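Local structure of 3-hydroxyacyl-CoA dehydrogenase type-2 (Mycobacterium avium, 3PPI) at residues R211-A216 with G263-E268; G193-T198 with G267-L272; G37-L42 with V57-L62; G43-R48 with T248-A253; Q118-R123 with G183-A188. The protein probably catalyses the NAD-dependent oxidation of 3-hydroxyacyl-CoA substrates to 3-oxoacyl-CoA, as a member of the short-chain dehydrogenase/reductase superfamily. All coordinates share one frame; numbering follows the deposited sequence.

Contact 1: residues R211-A216 with G263-E268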
# COMPACT_ATOMS: atom_id res chain seq x y z
N ARG A 211 3.54 -18.39 12.43
CA ARG A 211 3.61 -17.07 11.84
C ARG A 211 4.02 -17.18 10.39
O ARG A 211 4.76 -18.09 10.02
CB ARG A 211 4.57 -16.18 12.64
CG ARG A 211 3.96 -15.75 14.03
CD ARG A 211 4.87 -14.84 14.83
NE ARG A 211 6.14 -15.48 15.04
CZ ARG A 211 7.26 -15.26 14.35
NH1 ARG A 211 7.34 -14.34 13.39
NH2 ARG A 211 8.34 -15.97 14.65
N VAL A 212 3.50 -16.27 9.56
CA VAL A 212 3.87 -16.20 8.15
C VAL A 212 4.20 -14.76 7.77
O VAL A 212 3.37 -13.87 7.92
CB VAL A 212 2.75 -16.71 7.24
CG1 VAL A 212 3.22 -16.68 5.77
CG2 VAL A 212 2.32 -18.12 7.64
N ASN A 213 5.42 -14.55 7.28
CA ASN A 213 5.88 -13.26 6.80
C ASN A 213 6.65 -13.47 5.50
O ASN A 213 6.99 -14.60 5.13
CB ASN A 213 6.76 -12.56 7.81
CG ASN A 213 6.04 -12.26 9.11
OD1 ASN A 213 5.21 -11.35 9.17
ND2 ASN A 213 6.34 -13.03 10.16
N THR A 214 6.89 -12.37 4.81
CA THR A 214 7.49 -12.37 3.50
C THR A 214 8.53 -11.26 3.40
O THR A 214 8.33 -10.16 3.94
CB THR A 214 6.39 -12.12 2.46
OG1 THR A 214 5.51 -13.26 2.46
CG2 THR A 214 6.95 -11.88 1.03
N ILE A 215 9.62 -11.55 2.70
CA ILE A 215 10.62 -10.55 2.38
C ILE A 215 10.42 -10.23 0.91
O ILE A 215 10.32 -11.14 0.07
CB ILE A 215 12.06 -11.06 2.60
CG1 ILE A 215 12.28 -11.44 4.07
CG2 ILE A 215 13.09 -10.02 2.12
CD1 ILE A 215 13.63 -12.15 4.34
N ALA A 216 10.35 -8.93 0.60
CA ALA A 216 10.33 -8.45 -0.79
C ALA A 216 11.67 -7.80 -1.09
O ALA A 216 11.88 -6.62 -0.78
CB ALA A 216 9.19 -7.45 -1.00
N GLY A 263 8.83 -12.52 18.01
CA GLY A 263 7.56 -13.19 18.31
C GLY A 263 6.28 -12.49 17.88
O GLY A 263 5.22 -13.12 17.87
N TYR A 264 6.34 -11.20 17.52
CA TYR A 264 5.10 -10.46 17.21
C TYR A 264 4.91 -10.13 15.74
O TYR A 264 3.81 -9.75 15.34
CB TYR A 264 4.98 -9.17 18.06
CG TYR A 264 3.54 -8.78 18.39
CD1 TYR A 264 2.68 -9.67 19.02
CD2 TYR A 264 3.05 -7.51 18.08
CE1 TYR A 264 1.38 -9.33 19.31
CE2 TYR A 264 1.74 -7.16 18.40
CZ TYR A 264 0.91 -8.09 19.02
OH TYR A 264 -0.39 -7.76 19.34
N ILE A 265 5.95 -10.27 14.92
CA ILE A 265 5.81 -9.89 13.50
C ILE A 265 5.10 -11.03 12.77
O ILE A 265 5.55 -12.18 12.83
CB ILE A 265 7.18 -9.51 12.85
CG1 ILE A 265 6.96 -8.94 11.44
CG2 ILE A 265 8.15 -10.69 12.84
CD1 ILE A 265 8.09 -7.97 10.99
N ASN A 266 3.95 -10.71 12.18
CA ASN A 266 3.11 -11.71 11.53
C ASN A 266 2.26 -11.07 10.43
O ASN A 266 1.77 -9.95 10.59
CB ASN A 266 2.20 -12.39 12.56
CG ASN A 266 1.60 -13.71 12.06
OD1 ASN A 266 2.01 -14.23 11.03
ND2 ASN A 266 0.62 -14.25 12.81
N GLY A 267 2.06 -11.80 9.33
CA GLY A 267 1.32 -11.30 8.18
C GLY A 267 1.88 -10.06 7.51
O GLY A 267 1.14 -9.29 6.91
N GLU A 268 3.18 -9.87 7.61
CA GLU A 268 3.84 -8.66 7.16
C GLU A 268 4.75 -8.94 5.98
O GLU A 268 5.34 -10.02 5.87
CB GLU A 268 4.62 -8.04 8.34
CG GLU A 268 5.68 -6.95 8.02
CD GLU A 268 5.10 -5.69 7.36
OE1 GLU A 268 3.96 -5.73 6.81
OE2 GLU A 268 5.81 -4.66 7.37
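Val212 and Thr214 on strand 210-217 pair in parallel with the chain that leads into the last strand: Gly267 N gives a hydrogen bond to Val212 O (2.8 Å), and Thr214 N gives one to Glu268 O (3.0 Å). Asparagine side chains extend this ladder where main-chain partners do not line up. The carboxamide oxygen of Asn266, OD1, accepts from Val212 N at 2.9 Å along a fairly straight path (162° at the hydrogen). In the other direction, the Asn213 amide bridges a turn of the 263-268 loop. Its CG lies beside the backbone N and anti to the carbonyl carbon (chi1 -62°), which lets OD1 accept from Glu268 N at 3.0 Å while ND2 donates to Ile265 O at 2.9 Å. That carbonyl is gripped twice, because Arg211 NH1 also reaches Ile265 O at 2.9 Å. The guanidinium nitrogen comes in the carbonyl plane, whereas ND2 approaches from above it. Arg211 CG runs past Asn266 CG at 3.7 Å, with the guanidinium and amide planes 79° apart. The arginine is further fixed by a salt bridge from NE to Glu165, and Asn266 ND2 reaches Phe242 O of the second subunit. Strand 210-217 borders strand 167-172 along its other edge; Val212 rests on Ala201 and Leu205 of helix 185-205, and Ile265 meets Leu259 of helix 249-261.

Contact 2: residues G193-T198 with G267-L272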
# COMPACT_ATOMS: atom_id res chain seq x y z
N GLY A 193 1.24 -12.03 -6.16
CA GLY A 193 0.49 -13.15 -5.60
C GLY A 193 1.07 -13.59 -4.25
O GLY A 193 0.32 -13.80 -3.30
N VAL A 194 2.39 -13.73 -4.17
CA VAL A 194 3.06 -14.07 -2.90
C VAL A 194 2.85 -13.00 -1.81
O VAL A 194 2.51 -13.30 -0.64
CB VAL A 194 4.58 -14.33 -3.11
CG1 VAL A 194 5.29 -14.55 -1.77
CG2 VAL A 194 4.77 -15.57 -3.99
N ILE A 195 3.00 -11.74 -2.20
CA ILE A 195 2.72 -10.65 -1.29
C ILE A 195 1.32 -10.77 -0.70
O ILE A 195 1.17 -10.76 0.52
CB ILE A 195 2.91 -9.29 -1.98
CG1 ILE A 195 4.41 -9.02 -2.19
CG2 ILE A 195 2.20 -8.17 -1.18
CD1 ILE A 195 4.71 -7.82 -3.07
N GLY A 196 0.30 -10.94 -1.54
CA GLY A 196 -1.10 -11.02 -1.06
C GLY A 196 -1.42 -12.28 -0.25
O GLY A 196 -2.28 -12.29 0.63
N LEU A 197 -0.71 -13.35 -0.56
CA LEU A 197 -0.84 -14.60 0.17
C LEU A 197 -0.45 -14.44 1.65
O LEU A 197 -0.98 -15.13 2.51
CB LEU A 197 0.05 -15.66 -0.50
CG LEU A 197 0.18 -17.02 0.16
CD1 LEU A 197 -1.21 -17.64 0.35
CD2 LEU A 197 1.10 -17.90 -0.69
N THR A 198 0.46 -13.51 1.92
CA THR A 198 1.07 -13.39 3.24
C THR A 198 0.05 -13.22 4.37
O THR A 198 0.01 -14.05 5.29
CB THR A 198 2.12 -12.27 3.27
OG1 THR A 198 3.02 -12.43 2.16
CG2 THR A 198 2.94 -12.30 4.60
N GLY A 267 2.06 -11.80 9.33
CA GLY A 267 1.32 -11.30 8.18
C GLY A 267 1.88 -10.06 7.51
O GLY A 267 1.14 -9.29 6.91
N GLU A 268 3.18 -9.87 7.61
CA GLU A 268 3.84 -8.66 7.16
C GLU A 268 4.75 -8.94 5.98
O GLU A 268 5.34 -10.02 5.87
CB GLU A 268 4.62 -8.04 8.34
CG GLU A 268 5.68 -6.95 8.02
CD GLU A 268 5.10 -5.69 7.36
OE1 GLU A 268 3.96 -5.73 6.81
OE2 GLU A 268 5.81 -4.66 7.37
N VAL A 269 4.85 -7.97 5.09
CA VAL A 269 5.81 -8.00 4.00
C VAL A 269 6.89 -6.96 4.27
O VAL A 269 6.59 -5.76 4.44
CB VAL A 269 5.15 -7.69 2.65
CG1 VAL A 269 6.22 -7.73 1.54
CG2 VAL A 269 4.03 -8.68 2.36
N MET A 270 8.13 -7.42 4.35
CA MET A 270 9.28 -6.56 4.62
C MET A 270 10.03 -6.25 3.33
O MET A 270 10.63 -7.15 2.73
CB MET A 270 10.25 -7.25 5.58
CG MET A 270 11.49 -6.42 5.87
SD MET A 270 12.88 -7.34 6.58
CE MET A 270 12.22 -7.81 8.15
N ARG A 271 10.02 -4.99 2.92
CA ARG A 271 10.85 -4.54 1.80
C ARG A 271 12.31 -4.48 2.23
O ARG A 271 12.62 -3.86 3.25
CB ARG A 271 10.42 -3.16 1.29
CG ARG A 271 8.98 -3.06 0.75
CD ARG A 271 8.67 -1.66 0.19
NE ARG A 271 9.53 -1.36 -0.97
CZ ARG A 271 9.12 -1.08 -2.20
NH1 ARG A 271 7.84 -0.96 -2.50
NH2 ARG A 271 10.03 -0.86 -3.15
N LEU A 272 13.18 -5.11 1.46
CA LEU A 272 14.63 -5.15 1.76
C LEU A 272 15.37 -4.70 0.50
O LEU A 272 15.67 -5.52 -0.37
CB LEU A 272 15.03 -6.56 2.17
CG LEU A 272 16.45 -6.77 2.67
CD1 LEU A 272 16.63 -6.04 4.00
CD2 LEU A 272 16.79 -8.27 2.80
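Thr198 and Val269 face one another where helix 185-205 packs on the last strand, their CB atoms each directed at the opposite segment, and the two side chains run at a slant to each other. The threonine divides its branches. CG2, anti to the backbone N, is laid against the chain ahead of the strand, 3.5 Å from Glu268 O and 3.8 Å from Gly267 C. OG1 turns the other way and lies 3.9 Å from Val269 CG2. One methyl of the valine therefore does most of the work: the same CG2 also meets Ile195 CG2 at 4.0 Å, one turn earlier on the helix, with the isoleucine and valine side chains at about a right angle. No hydrogen bond crosses between the segments, so the meeting is one of methyl groups and backbone. The hydroxyl is nevertheless not left in an apolar setting, since Thr198 OG1 is hydrogen-bonded to Thr214 OG1 on the neighbouring strand. Gly267, with a positive phi of 61°, turns the chain close to Thr198 CG2. Glu268 OE2 accepts from Arg271 N of the second subunit, and Leu197 packs on Thr185 of the third. A helix laid over a parallel sheet, here on the strand outermost within this chain, is the layered construction of the Rossmann fold; this helix is the crossover connecting strands 167-172 and 210-217.

Contact 3: residues G37-L42 with V57-L62. With MG (magnesium ion), chain F.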
# COMPACT_ATOMS: atom_id res chain seq x y z
N GLY A 37 15.54 -23.21 -2.65
CA GLY A 37 16.65 -22.50 -3.28
C GLY A 37 17.90 -22.43 -2.42
O GLY A 37 18.72 -21.52 -2.56
N GLY A 38 18.08 -23.42 -1.54
CA GLY A 38 19.14 -23.37 -0.53
C GLY A 38 20.56 -23.55 -1.05
O GLY A 38 21.50 -23.27 -0.34
N ALA A 39 20.71 -24.00 -2.29
CA ALA A 39 22.02 -24.34 -2.86
C ALA A 39 22.83 -23.14 -3.30
O ALA A 39 24.02 -23.26 -3.49
CB ALA A 39 21.88 -25.31 -4.03
N GLY A 40 22.21 -21.98 -3.48
CA GLY A 40 22.96 -20.79 -3.87
C GLY A 40 22.25 -19.48 -3.55
O GLY A 40 21.11 -19.47 -3.14
N GLY A 41 22.97 -18.38 -3.73
CA GLY A 41 22.41 -17.04 -3.65
C GLY A 41 21.79 -16.74 -2.29
O GLY A 41 22.40 -17.00 -1.25
N LEU A 42 20.58 -16.21 -2.31
CA LEU A 42 19.91 -15.81 -1.09
C LEU A 42 19.66 -17.02 -0.18
O LEU A 42 19.82 -16.94 1.03
CB LEU A 42 18.58 -15.14 -1.42
CG LEU A 42 18.59 -13.92 -2.33
CD1 LEU A 42 17.14 -13.34 -2.45
CD2 LEU A 42 19.59 -12.87 -1.82
N VAL A 57 19.27 -27.98 9.12
CA VAL A 57 18.77 -27.37 7.89
C VAL A 57 18.76 -28.32 6.70
O VAL A 57 19.74 -29.04 6.45
CB VAL A 57 19.58 -26.13 7.51
CG1 VAL A 57 18.97 -25.44 6.30
CG2 VAL A 57 19.63 -25.15 8.68
N VAL A 58 17.65 -28.33 5.97
CA VAL A 58 17.56 -29.05 4.72
C VAL A 58 17.72 -28.06 3.58
O VAL A 58 17.00 -27.06 3.51
CB VAL A 58 16.24 -29.79 4.60
CG1 VAL A 58 16.04 -30.32 3.16
CG2 VAL A 58 16.20 -30.93 5.61
N ILE A 59 18.72 -28.32 2.74
CA ILE A 59 18.96 -27.55 1.54
C ILE A 59 18.08 -28.18 0.46
O ILE A 59 18.39 -29.26 -0.03
CB ILE A 59 20.45 -27.62 1.13
CG1 ILE A 59 21.33 -26.94 2.18
CG2 ILE A 59 20.67 -26.98 -0.24
CD1 ILE A 59 22.70 -27.66 2.40
N ALA A 60 16.97 -27.53 0.14
CA ALA A 60 15.99 -28.02 -0.82
C ALA A 60 16.21 -27.30 -2.14
O ALA A 60 15.86 -26.12 -2.27
CB ALA A 60 14.57 -27.79 -0.32
N ASP A 61 16.78 -27.99 -3.10
CA ASP A 61 17.16 -27.37 -4.36
C ASP A 61 17.29 -28.44 -5.45
O ASP A 61 17.40 -29.63 -5.14
CB ASP A 61 18.49 -26.63 -4.18
CG ASP A 61 18.63 -25.46 -5.09
OD1 ASP A 61 18.43 -25.65 -6.31
OD2 ASP A 61 18.94 -24.34 -4.60
N LEU A 62 17.26 -28.03 -6.72
CA LEU A 62 17.52 -28.93 -7.84
C LEU A 62 19.00 -28.92 -8.24
O LEU A 62 19.45 -29.83 -8.93
CB LEU A 62 16.64 -28.58 -9.04
CG LEU A 62 15.15 -28.97 -8.95
CD1 LEU A 62 14.41 -28.45 -10.19
CD2 LEU A 62 14.99 -30.49 -8.80
MG MG F . 19.22 -20.30 -4.78
O HOH W 1 18.07 -18.63 -3.42
O HOH W 2 19.85 -22.30 -5.99
O HOH W 3 17.40 -20.57 -6.11
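A magnesium ion sits beside the turn that faces Asp61, held by two backbone oxygens, Gly37 O and Gly40 O, each at 2.6 Å, and by three waters; no side chain binds it directly. The turn is the glycine-rich loop of a Rossmann beta-alpha-beta unit, joining strand 31-36 to helix 41-52, and strand 56-61 is the second strand of that unit. Asp61 reaches the loop with CG anti to the backbone N (chi1 -151°), and its OD2 serves two donors. Ala39 N meets this oxygen at 2.9 Å, on the anti side and 27° out of the carboxylate plane, while water 2 donates to it at 2.6 Å. Since water 2 is also 2.4 Å from the magnesium, the carboxylate acts as a second-shell partner of the ion and probably orients its water. OD1 accepts from Ala63 N, which helps fix the rotation of the group. Two residues earlier on the strand, Ile59 CG2 presses against the bare backbone of the type I turn, 3.5 Å from Gly38 C, and Gly37 N forms a weak hydrogen bond to Ala60 O. In classical short-chain dehydrogenases this loop binds the dinucleotide phosphates, and an aspartate ending the second strand commonly holds the adenosine ribose, favouring NAD; Asp61 is consistent with that. Water 1 lies across the ion from water 2 and donates to the ligand Gly40 O at 3.2 Å.

Contact 4: residues G43-R48 with T248-A253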
# COMPACT_ATOMS: atom_id res chain seq x y z
N GLY A 43 19.24 -18.12 -0.78
CA GLY A 43 18.96 -19.34 -0.03
C GLY A 43 20.19 -19.92 0.65
O GLY A 43 20.10 -20.34 1.80
N GLU A 44 21.32 -19.93 -0.04
CA GLU A 44 22.56 -20.40 0.57
C GLU A 44 22.90 -19.58 1.81
O GLU A 44 23.25 -20.14 2.86
CB GLU A 44 23.73 -20.37 -0.43
CG GLU A 44 25.10 -20.65 0.18
CD GLU A 44 26.24 -20.58 -0.84
OE1 GLU A 44 25.97 -20.44 -2.05
OE2 GLU A 44 27.41 -20.65 -0.41
N ALA A 45 22.81 -18.26 1.71
CA ALA A 45 23.16 -17.40 2.84
C ALA A 45 22.21 -17.67 4.03
O ALA A 45 22.63 -17.65 5.20
CB ALA A 45 23.11 -15.93 2.43
N THR A 46 20.96 -17.96 3.72
CA THR A 46 19.97 -18.29 4.73
C THR A 46 20.33 -19.61 5.40
O THR A 46 20.36 -19.69 6.61
CB THR A 46 18.55 -18.35 4.13
OG1 THR A 46 18.28 -17.11 3.48
CG2 THR A 46 17.48 -18.63 5.20
N VAL A 47 20.65 -20.62 4.59
CA VAL A 47 21.10 -21.90 5.14
C VAL A 47 22.29 -21.71 6.10
O VAL A 47 22.26 -22.20 7.24
CB VAL A 47 21.47 -22.90 4.03
CG1 VAL A 47 22.16 -24.14 4.63
CG2 VAL A 47 20.21 -23.29 3.23
N ARG A 48 23.32 -21.01 5.64
CA ARG A 48 24.52 -20.79 6.45
C ARG A 48 24.16 -20.11 7.77
O ARG A 48 24.66 -20.50 8.83
CB ARG A 48 25.54 -19.95 5.67
CG ARG A 48 26.19 -20.69 4.51
CD ARG A 48 27.25 -19.85 3.84
NE ARG A 48 27.85 -20.51 2.68
CZ ARG A 48 28.83 -21.41 2.74
NH1 ARG A 48 29.34 -21.78 3.91
NH2 ARG A 48 29.30 -21.94 1.62
N THR A 248 23.18 -7.74 -0.10
CA THR A 248 23.90 -9.00 -0.03
C THR A 248 22.99 -10.16 0.37
O THR A 248 22.00 -9.98 1.10
CB THR A 248 25.09 -8.93 0.93
OG1 THR A 248 24.61 -8.78 2.27
CG2 THR A 248 26.03 -7.78 0.57
N PRO A 249 23.35 -11.38 -0.06
CA PRO A 249 22.69 -12.55 0.51
C PRO A 249 22.70 -12.57 2.02
O PRO A 249 21.69 -12.94 2.62
CB PRO A 249 23.49 -13.71 -0.07
CG PRO A 249 23.99 -13.17 -1.40
CD PRO A 249 24.37 -11.75 -1.06
N ASP A 250 23.80 -12.14 2.66
CA ASP A 250 23.83 -12.13 4.13
C ASP A 250 22.81 -11.17 4.74
O ASP A 250 22.26 -11.45 5.82
CB ASP A 250 25.21 -11.79 4.68
CG ASP A 250 26.19 -12.96 4.60
OD1 ASP A 250 25.76 -14.12 4.39
OD2 ASP A 250 27.38 -12.72 4.77
N GLU A 251 22.56 -10.04 4.07
CA GLU A 251 21.50 -9.10 4.54
C GLU A 251 20.12 -9.72 4.45
O GLU A 251 19.28 -9.53 5.34
CB GLU A 251 21.58 -7.76 3.80
CG GLU A 251 22.80 -6.93 4.28
CD GLU A 251 23.29 -5.87 3.29
OE1 GLU A 251 22.98 -5.93 2.07
OE2 GLU A 251 24.01 -4.96 3.74
N PHE A 252 19.87 -10.47 3.37
CA PHE A 252 18.63 -11.21 3.23
C PHE A 252 18.49 -12.25 4.34
O PHE A 252 17.43 -12.38 4.95
CB PHE A 252 18.58 -11.90 1.86
CG PHE A 252 17.35 -12.72 1.64
CD1 PHE A 252 16.23 -12.18 1.07
CD2 PHE A 252 17.32 -14.06 2.04
CE1 PHE A 252 15.08 -12.94 0.88
CE2 PHE A 252 16.18 -14.81 1.86
CZ PHE A 252 15.07 -14.26 1.26
N ALA A 253 19.56 -13.02 4.55
CA ALA A 253 19.59 -14.06 5.57
C ALA A 253 19.31 -13.48 6.95
O ALA A 253 18.62 -14.10 7.76
CB ALA A 253 20.95 -14.78 5.57
O HOH W 4 24.32 -15.81 6.11
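Phe252 extends with CG anti to its backbone N (chi1 178°), and Thr46 sets OG1 beside its own backbone N (chi1 -56°), so that the hydroxyl arrives at the edge of the ring, in its plane and 3.5 Å from Phe252 CE2. These residues belong to helices 41-52 and 249-261, two of the helices that cover one face of the Rossmann sheet. The short segments cross at -55° with their axes only 7.8 Å apart, an approach that rests on small residues. Ala45 CB is pressed into the first turn of the second helix, 3.3 Å from Pro249 O and 3.4 Å from Pro249 CB, the latter tighter than usual for two carbons. In return Ala253 CB lies against the backbone of the first helix, 3.3 Å from Ala45 O. Thr46 OG1 does not depend on the ring for its polar needs, being hydrogen-bonded to Leu42 O in the preceding turn. The start of helix 249-261 is closed by a capping box: Glu251 N donates to Thr248 OG1, and Thr248 N donates to Glu251 OE1. On the flank of the other helix, Arg48 grips Glu44 side-on, NE and NH2 both meeting OE2. Phe252 continues inward onto Ile215 and Pro217 of strand 210-217, while Thr46 touches Val35 of strand 31-36. Beside Asp250, water 4 ties the helices together by donating to Ala45 O at 2.7 Å and to Asp250 OD1 at 2.8 Å.

Contact 5: residues Q118-R123 with G183-A188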
# COMPACT_ATOMS: atom_id res chain seq x y z
N GLN A 118 9.33 -10.78 -21.54
CA GLN A 118 8.49 -10.54 -22.72
C GLN A 118 7.44 -9.48 -22.39
O GLN A 118 6.87 -9.49 -21.31
CB GLN A 118 7.80 -11.84 -23.18
CG GLN A 118 6.96 -12.54 -22.09
CD GLN A 118 6.22 -13.78 -22.60
OE1 GLN A 118 6.35 -14.14 -23.77
NE2 GLN A 118 5.43 -14.42 -21.73
N ARG A 119 7.19 -8.59 -23.32
CA ARG A 119 6.16 -7.57 -23.20
C ARG A 119 4.79 -8.20 -23.45
O ARG A 119 4.69 -9.19 -24.19
CB ARG A 119 6.38 -6.48 -24.26
CG ARG A 119 7.77 -5.84 -24.25
CD ARG A 119 7.80 -4.62 -23.36
NE ARG A 119 6.87 -3.60 -23.84
CZ ARG A 119 7.23 -2.56 -24.58
NH1 ARG A 119 6.31 -1.69 -24.98
NH2 ARG A 119 8.50 -2.38 -24.90
N ILE A 120 3.75 -7.63 -22.85
CA ILE A 120 2.37 -8.10 -23.07
C ILE A 120 2.02 -8.08 -24.54
O ILE A 120 1.42 -9.02 -25.09
CB ILE A 120 1.35 -7.19 -22.35
CG1 ILE A 120 1.38 -7.47 -20.86
CG2 ILE A 120 -0.07 -7.41 -22.90
CD1 ILE A 120 0.49 -6.53 -20.05
N VAL A 121 2.40 -6.98 -25.20
CA VAL A 121 2.38 -6.90 -26.65
C VAL A 121 3.83 -6.66 -27.13
O VAL A 121 4.49 -5.69 -26.74
CB VAL A 121 1.45 -5.80 -27.17
CG1 VAL A 121 1.50 -5.75 -28.68
CG2 VAL A 121 -0.01 -6.03 -26.69
N GLN A 122 4.33 -7.58 -27.94
CA GLN A 122 5.74 -7.57 -28.31
C GLN A 122 5.94 -6.65 -29.50
O GLN A 122 4.97 -6.22 -30.12
CB GLN A 122 6.21 -9.00 -28.62
CG GLN A 122 5.83 -9.99 -27.52
CD GLN A 122 6.63 -11.27 -27.60
OE1 GLN A 122 6.08 -12.34 -27.88
NE2 GLN A 122 7.92 -11.17 -27.34
N ARG A 123 7.21 -6.33 -29.79
CA ARG A 123 7.57 -5.41 -30.87
C ARG A 123 6.94 -5.75 -32.22
O ARG A 123 6.54 -4.85 -32.95
CB ARG A 123 9.11 -5.34 -31.04
CG ARG A 123 9.61 -4.16 -31.94
CD ARG A 123 11.13 -4.20 -32.18
NE ARG A 123 11.88 -4.11 -30.93
CZ ARG A 123 13.21 -4.21 -30.81
NH1 ARG A 123 14.01 -4.40 -31.88
NH2 ARG A 123 13.74 -4.12 -29.61
N GLY A 183 8.25 -5.52 -19.55
CA GLY A 183 8.76 -6.82 -19.96
C GLY A 183 8.71 -7.85 -18.83
O GLY A 183 9.04 -9.02 -19.04
N GLN A 184 8.28 -7.44 -17.65
CA GLN A 184 8.30 -8.33 -16.49
C GLN A 184 6.92 -8.46 -15.82
O GLN A 184 6.82 -8.67 -14.62
CB GLN A 184 9.39 -7.88 -15.50
CG GLN A 184 10.83 -7.89 -16.09
CD GLN A 184 11.41 -9.30 -16.32
OE1 GLN A 184 11.08 -10.26 -15.62
NE2 GLN A 184 12.31 -9.41 -17.30
N THR A 185 5.86 -8.42 -16.62
CA THR A 185 4.51 -8.64 -16.10
C THR A 185 4.33 -10.03 -15.46
O THR A 185 3.60 -10.15 -14.48
CB THR A 185 3.42 -8.42 -17.17
OG1 THR A 185 3.69 -9.24 -18.32
CG2 THR A 185 3.36 -6.92 -17.60
N ALA A 186 4.99 -11.07 -16.00
CA ALA A 186 4.86 -12.43 -15.44
C ALA A 186 5.42 -12.48 -14.01
O ALA A 186 4.75 -12.91 -13.07
CB ALA A 186 5.54 -13.45 -16.31
N TYR A 187 6.65 -11.98 -13.85
CA TYR A 187 7.32 -11.95 -12.53
C TYR A 187 6.56 -11.05 -11.54
O TYR A 187 6.38 -11.42 -10.38
CB TYR A 187 8.77 -11.46 -12.70
CG TYR A 187 9.65 -11.58 -11.48
CD1 TYR A 187 10.21 -12.80 -11.13
CD2 TYR A 187 9.97 -10.46 -10.71
CE1 TYR A 187 11.03 -12.92 -10.04
CE2 TYR A 187 10.81 -10.56 -9.60
CZ TYR A 187 11.35 -11.80 -9.27
OH TYR A 187 12.18 -11.96 -8.19
N ALA A 188 6.08 -9.92 -12.02
CA ALA A 188 5.34 -8.98 -11.19
C ALA A 188 4.05 -9.61 -10.64
O ALA A 188 3.74 -9.51 -9.43
CB ALA A 188 5.00 -7.70 -12.02
O HOH W 5 5.48 -7.88 -19.57
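Gln118 and Gly183 bring two irregular stretches of chain together just before helix 185-205 begins, with the CA atoms of Arg119 and Gly183 4.2 Å apart. Gln118 N donates to Gly183 O at 3.1 Å, meeting a lone pair in the carbonyl plane. A CA-H...O contact runs the other way, from Gly183 CA to Gln118 O at 3.5 Å; the positive phi of Gly183 (83°) turns its backbone into this position. Among the side chains, Ile120 and Thr185 carry the contact and cross at about a right angle. Ile120 CD1 touches Thr185 CG2 at 3.8 Å and its CG1 comes within 3.9 Å of Thr185 OG1. Gln118, Arg119 and Ile120 are each modelled in two conformations, and this describes one. Thr185 places OG1 between its backbone N and carbonyl carbon (chi1 55°), where the hydroxyl donates to water 5 at 2.6 Å. The same water donates to Gln118 O at 2.7 Å, linking the loop to the first turn of the helix. Thr185 OG1 also bonds to Tyr145 OH of the third subunit, and Asp204 of that subunit accepts from Gly183 N with OD1 and from Ile120 N with OD2. With one direct bond, one water bridge and a neighbour's carboxylate spanning both segments, the loop's attachment to the helix start appears to rely partly on tetramer assembly.

Contacts 1 to 4 involve the seven-stranded parallel sheet or the helices covering it, whereas contact 5 lies further out, its centre about 23 Å from the chain's centre. Contacts 1 and 2 share Gly267 and Glu268, their centres 8 Å apart, and both touch the second subunit. Contacts 3 and 4, centres 10 Å apart, both use helix 41-52; contact 3 lies across the chain's centre from contacts 1 and 2. Contact 4 joins segments 200 residues apart at their closest ends and meets contact 2 through Leu272 and Phe252. Contact 5 is nested inside the long stretch of chain that contact 4 closes; it shares helix 185-205 with contact 2, so this helix serves both the sheet packing and a subunit interface.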